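Local atomic coordinates of putidaredoxin reductase (Pseudomonas putida, PDB entry 1Q1R), a protein that probably passes electrons from NADH through its bound FAD to the iron-sulfur protein putidaredoxin, which supplies the cytochrome P450cam monooxygenase. Residues G157-L162 with P327-D332. Sequence-based numbering, arbitrary orientation.
With FAD (flavin-adenine dinucleotide), chain C.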
loop_
_atom_site.group_PDB
_atom_site.type_symbol
_atom_site.label_atom_id
_atom_site.label_comp_id
_atom_site.label_asym_id
_atom_site.label_seq_id
_atom_site.Cartn_x
_atom_site.Cartn_y
_atom_site.Cartn_z
ATOM N N GLY A 157 7.776 10.872 5.348
ATOM C CA GLY A 157 7.951 9.940 6.450
ATOM C C GLY A 157 6.928 8.833 6.637
ATOM O O GLY A 157 6.659 8.434 7.776
ATOM N N GLY A 158 6.349 8.341 5.544
ATOM C CA GLY A 158 5.391 7.251 5.643
ATOM C C GLY A 158 6.154 5.941 5.802
ATOM O O GLY A 158 7.381 5.954 5.880
ATOM N N TYR A 159 5.449 4.812 5.849
ATOM C CA TYR A 159 6.117 3.521 6.014
ATOM C C TYR A 159 7.148 3.222 4.926
ATOM O O TYR A 159 8.219 2.685 5.212
ATOM C CB TYR A 159 5.098 2.376 6.070
ATOM C CG TYR A 159 4.298 2.327 7.356
ATOM C CD1 TYR A 159 3.011 2.860 7.424
ATOM C CD2 TYR A 159 4.841 1.766 8.511
ATOM C CE1 TYR A 159 2.284 2.832 8.615
ATOM C CE2 TYR A 159 4.127 1.738 9.708
ATOM C CZ TYR A 159 2.848 2.271 9.751
ATOM O OH TYR A 159 2.140 2.242 10.932
ATOM N N ILE A 160 6.833 3.562 3.681
ATOM C CA ILE A 160 7.774 3.302 2.599
ATOM C C ILE A 160 9.017 4.173 2.765
ATOM O O ILE A 160 10.137 3.712 2.548
ATOM C CB ILE A 160 7.139 3.558 1.215
ATOM C CG1 ILE A 160 5.811 2.804 1.102
ATOM C CG2 ILE A 160 8.085 3.097 0.115
ATOM C CD1 ILE A 160 5.887 1.338 1.498
ATOM N N GLY A 161 8.823 5.429 3.160
ATOM C CA GLY A 161 9.963 6.307 3.359
ATOM C C GLY A 161 10.865 5.728 4.433
ATOM O O GLY A 161 12.094 5.714 4.303
ATOM N N LEU A 162 10.246 5.239 5.503
ATOM C CA LEU A 162 10.986 4.637 6.607
ATOM C C LEU A 162 11.693 3.352 6.166
ATOM O O LEU A 162 12.820 3.073 6.587
ATOM C CB LEU A 162 10.035 4.339 7.765
ATOM C CG LEU A 162 9.428 5.596 8.400
ATOM C CD1 LEU A 162 8.346 5.200 9.406
ATOM C CD2 LEU A 162 10.536 6.406 9.065
ATOM N N PRO A 327 -9.142 -4.865 8.057
ATOM C CA PRO A 327 -8.017 -4.518 7.183
ATOM C C PRO A 327 -6.695 -4.595 7.945
ATOM O O PRO A 327 -6.642 -4.317 9.145
ATOM C CB PRO A 327 -8.348 -3.096 6.747
ATOM C CG PRO A 327 -9.053 -2.539 7.953
ATOM C CD PRO A 327 -9.973 -3.681 8.343
ATOM N N TRP A 328 -5.634 -5.000 7.257
ATOM C CA TRP A 328 -4.326 -5.080 7.892
ATOM C C TRP A 328 -3.206 -4.939 6.876
ATOM O O TRP A 328 -3.429 -5.027 5.663
ATOM C CB TRP A 328 -4.154 -6.399 8.662
ATOM C CG TRP A 328 -4.040 -7.634 7.814
ATOM C CD1 TRP A 328 -5.062 -8.345 7.261
ATOM C CD2 TRP A 328 -2.829 -8.306 7.431
ATOM N NE1 TRP A 328 -4.568 -9.421 6.560
ATOM C CE2 TRP A 328 -3.200 -9.419 6.647
ATOM C CE3 TRP A 328 -1.467 -8.073 7.676
ATOM C CZ2 TRP A 328 -2.257 -10.302 6.102
ATOM C CZ3 TRP A 328 -0.529 -8.948 7.136
ATOM C CH2 TRP A 328 -0.931 -10.052 6.356
ATOM N N PHE A 329 -2.006 -4.690 7.383
ATOM C CA PHE A 329 -0.834 -4.564 6.533
ATOM C C PHE A 329 0.393 -4.711 7.418
ATOM O O PHE A 329 0.274 -4.826 8.641
ATOM C CB PHE A 329 -0.843 -3.222 5.785
ATOM C CG PHE A 329 -0.471 -2.039 6.624
ATOM C CD1 PHE A 329 0.851 -1.605 6.689
ATOM C CD2 PHE A 329 -1.441 -1.343 7.338
ATOM C CE1 PHE A 329 1.201 -0.492 7.450
ATOM C CE2 PHE A 329 -1.103 -0.229 8.103
ATOM C CZ PHE A 329 0.223 0.198 8.160
ATOM N N TRP A 330 1.564 -4.734 6.801
ATOM C CA TRP A 330 2.795 -4.895 7.548
ATOM C C TRP A 330 3.883 -4.000 6.984
ATOM O O TRP A 330 3.729 -3.403 5.918
ATOM C CB TRP A 330 3.253 -6.360 7.497
ATOM C CG TRP A 330 3.920 -6.764 6.193
ATOM C CD1 TRP A 330 5.263 -6.820 5.941
ATOM C CD2 TRP A 330 3.268 -7.162 4.979
ATOM N NE1 TRP A 330 5.488 -7.230 4.645
ATOM C CE2 TRP A 330 4.282 -7.445 4.032
ATOM C CE3 TRP A 330 1.925 -7.304 4.597
ATOM C CZ2 TRP A 330 3.997 -7.869 2.727
ATOM C CZ3 TRP A 330 1.641 -7.726 3.296
ATOM C CH2 TRP A 330 2.675 -8.002 2.377
ATOM N N SER A 331 4.978 -3.912 7.726
ATOM C CA SER A 331 6.130 -3.120 7.335
ATOM C C SER A 331 7.348 -3.817 7.911
ATOM O O SER A 331 7.289 -4.379 9.007
ATOM C CB SER A 331 6.023 -1.697 7.895
ATOM O OG SER A 331 7.177 -0.932 7.584
ATOM N N ASP A 332 8.443 -3.805 7.162
ATOM C CA ASP A 332 9.683 -4.425 7.610
ATOM C C ASP A 332 10.736 -3.338 7.683
ATOM O O ASP A 332 11.096 -2.746 6.666
ATOM C CB ASP A 332 10.152 -5.500 6.625
ATOM C CG ASP A 332 9.267 -6.730 6.627
ATOM O OD1 ASP A 332 9.508 -7.630 5.788
ATOM O OD2 ASP A 332 8.339 -6.806 7.466
HETATM P PA FAD C . -0.769 -0.985 -8.772
HETATM O O1A FAD C . -0.478 0.463 -8.903
HETATM O O2A FAD C . 0.280 -1.869 -8.213
HETATM O O5B FAD C . -1.200 -1.573 -10.198
HETATM C C5B FAD C . -1.996 -0.817 -11.118
HETATM C C4B FAD C . -1.406 -0.976 -12.530
HETATM O O4B FAD C . -2.394 -0.550 -13.536
HETATM C C3B FAD C . -0.188 -0.059 -12.724
HETATM O O3B FAD C . 0.786 -0.735 -13.530
HETATM C C2B FAD C . -0.755 1.106 -13.496
HETATM O O2B FAD C . 0.266 1.727 -14.282
HETATM C C1B FAD C . -1.748 0.408 -14.403
HETATM N N9A FAD C . -2.717 1.323 -15.067
HETATM C C8A FAD C . -3.362 2.362 -14.508
HETATM N N7A FAD C . -4.127 2.951 -15.436
HETATM C C5A FAD C . -3.968 2.285 -16.577
HETATM C C6A FAD C . -4.493 2.433 -17.862
HETATM N N6A FAD C . -5.340 3.424 -18.134
HETATM N N1A FAD C . -4.123 1.563 -18.835
HETATM C C2A FAD C . -3.262 0.567 -18.579
HETATM N N3A FAD C . -2.746 0.412 -17.352
HETATM C C4A FAD C . -3.082 1.252 -16.343
HETATM N N1 FAD C . 1.499 -3.288 0.992
HETATM C C2 FAD C . 1.503 -4.124 2.115
HETATM O O2 FAD C . 0.454 -4.633 2.506
HETATM N N3 FAD C . 2.715 -4.383 2.780
HETATM C C4 FAD C . 3.919 -3.807 2.311
HETATM O O4 FAD C . 4.978 -4.079 2.875
HETATM C C4X FAD C . 3.912 -2.967 1.186
HETATM N N5 FAD C . 5.074 -2.448 0.693
HETATM C C5X FAD C . 5.111 -1.688 -0.439
HETATM C C6 FAD C . 6.339 -1.196 -0.929
HETATM C C7 FAD C . 6.380 -0.429 -2.116
HETATM C C7M FAD C . 7.730 0.125 -2.609
HETATM C C8 FAD C . 5.181 -0.160 -2.823
HETATM C C8M FAD C . 5.189 0.646 -4.131
HETATM C C9 FAD C . 3.957 -0.650 -2.334
HETATM C C9A FAD C . 3.916 -1.411 -1.145
HETATM N N10 FAD C . 2.690 -1.928 -0.643
HETATM C C10 FAD C . 2.696 -2.715 0.527
HETATM C "C1'" FAD C . 1.401 -1.632 -1.340
HETATM C "C2'" FAD C . 0.947 -2.835 -2.171
HETATM O "O2'" FAD C . 2.045 -3.295 -2.965
HETATM C "C3'" FAD C . -0.241 -2.464 -3.077
HETATM O "O3'" FAD C . -1.288 -1.908 -2.271
HETATM C "C4'" FAD C . -0.762 -3.699 -3.822
HETATM O "O4'" FAD C . 0.287 -4.255 -4.618
HETATM C "C5'" FAD C . -1.954 -3.368 -4.737
HETATM O "O5'" FAD C . -1.564 -2.593 -5.884
HETATM P P FAD C . -2.619 -2.417 -7.096
HETATM O O1P FAD C . -2.509 -3.599 -7.977
HETATM O O2P FAD C . -3.940 -2.114 -6.503
HETATM O O3P FAD C . -2.112 -1.081 -7.867
#
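S331 OG, gripped by E163 and Q333 through hydrogen bonds, also lies 3.7 Å from Y159 CD2, oblique to the phenol ring. E163 also accepts a bond from the amide of D332, tying helix 159-170 to strand 328-333. Beside these bonds the rings of F329 and Y159 meet in a T-shaped stack, centroids 5.0 Å apart and planes at 74°. F329 presents its edge to one face of the phenol, and its CZ comes within 3.4 Å of Y159 CE1. F329 CG stands between its backbone N and carbonyl carbon (chi1 76°), which swings the ring toward the helix start. M340 of strand 336-342 touches both side chains. On the flavin side, I160 CD1 approaches FAD C6 at 3.5 Å, while the W330 indole lays one face over the pyrimidine end, FAD N3 standing 3.3 Å above its plane. An alanine in place of W330 would probably strip the aromatic cover from that face of the pyrimidine end. With G158 at the helix N-cap and G161 of a probable Rossmann-type GxGxxG motif, the contact joins the presumed NADH-binding domain to the C-terminal domain beside the flavin, an arrangement of the glutathione reductase fold.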